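Local atomic coordinates of glucoamylase (Thermoanaerobacterium thermosaccharolyticum, PDB entry 1LF6), a protein that hydrolyses terminal alpha-1,4-linked glucose residues from the non-reducing ends of starch-like chains, releasing beta-D-glucose, and probably also cleaves isomaltose. Residues E74-V79 and Y152-P157. Numbering follows the deposited sequence.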
# COMPACT_ATOMS: atom_id res chain seq x y z
N GLU A 74 3.63 4.29 16.33
CA GLU A 74 3.14 3.10 17.03
C GLU A 74 2.35 3.41 18.30
O GLU A 74 2.42 4.51 18.84
CB GLU A 74 4.29 2.19 17.44
CG GLU A 74 4.97 1.43 16.33
CD GLU A 74 5.87 0.36 16.90
OE1 GLU A 74 6.71 0.70 17.76
OE2 GLU A 74 5.74 -0.82 16.49
N ILE A 75 1.62 2.40 18.75
CA ILE A 75 0.84 2.45 19.98
C ILE A 75 0.90 1.00 20.45
O ILE A 75 0.20 0.14 19.90
CB ILE A 75 -0.64 2.83 19.74
CG1 ILE A 75 -0.73 4.21 19.08
CG2 ILE A 75 -1.37 2.87 21.08
CD1 ILE A 75 -2.15 4.63 18.73
N LYS A 76 1.75 0.73 21.43
CA LYS A 76 1.91 -0.63 21.93
C LYS A 76 1.86 -0.75 23.45
O LYS A 76 1.93 0.25 24.17
CB LYS A 76 3.25 -1.19 21.44
CG LYS A 76 4.46 -0.46 22.02
CD LYS A 76 5.76 -0.96 21.43
CE LYS A 76 6.94 -0.16 21.96
NZ LYS A 76 8.23 -0.63 21.40
N PHE A 77 1.72 -1.98 23.91
CA PHE A 77 1.67 -2.27 25.34
C PHE A 77 2.98 -2.85 25.83
O PHE A 77 3.64 -3.60 25.11
CB PHE A 77 0.54 -3.26 25.65
CG PHE A 77 -0.82 -2.64 25.71
CD1 PHE A 77 -1.12 -1.71 26.71
CD2 PHE A 77 -1.79 -2.96 24.78
CE1 PHE A 77 -2.38 -1.12 26.77
CE2 PHE A 77 -3.05 -2.38 24.83
CZ PHE A 77 -3.34 -1.46 25.83
N ILE A 78 3.35 -2.49 27.05
CA ILE A 78 4.56 -3.00 27.68
C ILE A 78 4.12 -3.56 29.03
O ILE A 78 3.42 -2.88 29.78
CB ILE A 78 5.61 -1.89 27.92
CG1 ILE A 78 5.90 -1.15 26.61
CG2 ILE A 78 6.89 -2.51 28.47
CD1 ILE A 78 6.43 -2.05 25.50
N VAL A 79 4.53 -4.79 29.32
CA VAL A 79 4.15 -5.42 30.58
C VAL A 79 5.37 -5.83 31.39
O VAL A 79 6.41 -6.19 30.84
CB VAL A 79 3.26 -6.66 30.34
CG1 VAL A 79 3.90 -7.57 29.32
CG2 VAL A 79 3.06 -7.42 31.64
N TYR A 152 1.62 -1.09 30.78
CA TYR A 152 1.87 0.27 30.34
C TYR A 152 1.63 0.44 28.84
O TYR A 152 1.88 -0.47 28.05
CB TYR A 152 3.31 0.69 30.68
CG TYR A 152 3.70 0.42 32.12
CD1 TYR A 152 4.18 -0.83 32.50
CD2 TYR A 152 3.59 1.42 33.09
CE1 TYR A 152 4.53 -1.09 33.83
CE2 TYR A 152 3.93 1.17 34.42
CZ TYR A 152 4.40 -0.09 34.78
OH TYR A 152 4.73 -0.35 36.09
N LEU A 153 1.12 1.61 28.47
CA LEU A 153 0.83 1.93 27.08
C LEU A 153 1.83 2.98 26.61
O LEU A 153 2.00 4.01 27.26
CB LEU A 153 -0.60 2.48 26.96
CG LEU A 153 -1.12 2.81 25.56
CD1 LEU A 153 -1.17 1.53 24.74
CD2 LEU A 153 -2.50 3.44 25.65
N ALA A 154 2.48 2.72 25.48
CA ALA A 154 3.46 3.65 24.92
C ALA A 154 2.99 4.16 23.57
O ALA A 154 2.93 3.41 22.59
CB ALA A 154 4.81 2.97 24.79
N TYR A 155 2.65 5.44 23.52
CA TYR A 155 2.18 6.09 22.30
C TYR A 155 3.30 6.93 21.70
O TYR A 155 3.83 7.82 22.37
CB TYR A 155 0.98 6.98 22.63
CG TYR A 155 0.59 7.96 21.54
CD1 TYR A 155 0.32 7.52 20.25
CD2 TYR A 155 0.48 9.32 21.81
CE1 TYR A 155 -0.05 8.41 19.25
CE2 TYR A 155 0.11 10.22 20.82
CZ TYR A 155 -0.15 9.76 19.54
OH TYR A 155 -0.53 10.64 18.55
N ASP A 156 3.66 6.65 20.45
CA ASP A 156 4.73 7.41 19.79
C ASP A 156 4.20 8.28 18.66
O ASP A 156 4.00 7.81 17.54
CB ASP A 156 5.79 6.46 19.25
CG ASP A 156 6.99 7.20 18.68
OD1 ASP A 156 7.92 6.53 18.21
OD2 ASP A 156 6.99 8.45 18.70
N PRO A 157 3.98 9.57 18.93
CA PRO A 157 3.48 10.44 17.87
C PRO A 157 4.56 10.93 16.91
O PRO A 157 5.66 11.32 17.33
CB PRO A 157 2.85 11.59 18.65
CG PRO A 157 3.76 11.71 19.82
CD PRO A 157 4.00 10.27 20.22
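Lys76 and Ala154 face each other as an antiparallel hydrogen-bonded pair: Ala154 N gives a nearly straight bond to Lys76 O (2.8 Å), and Lys76 N returns a longer one to Ala154 O (3.1 Å). Ile78 and Tyr152 form the next such pair, with Ile78 N 2.7 Å from Tyr152 O and Tyr152 N bonded back to Ile78 O.

Apolar packing gathers on the face bearing Ile75, Phe77, Leu153 and Tyr155. In Leu153, CG anti to the backbone N (chi1 -177°) and chi2 near 63° together bring CD1 over one face of the Phe77 ring, 3.8 Å from the centroid, in a CH-pi contact. Leu153 CD1 also lies 3.9 Å from Ile75 CG2, while Ile75 CG1 meets the edge of the Tyr155 ring at CD1 (3.7 Å). An alanine in place of Phe77 would probably leave Leu153 CD1 without its aromatic platform and open a gap toward Ile120 and Lys122 of strand 118-126.

On the other face, helix 209-216 covers Ile78, Tyr152 and Ala154. Strands 70-80 and 150-157 are thus neighbours inside an antiparallel sheet of the N-terminal domain, packed partly through Phe77 against the second sheet of the super-beta-sandwich.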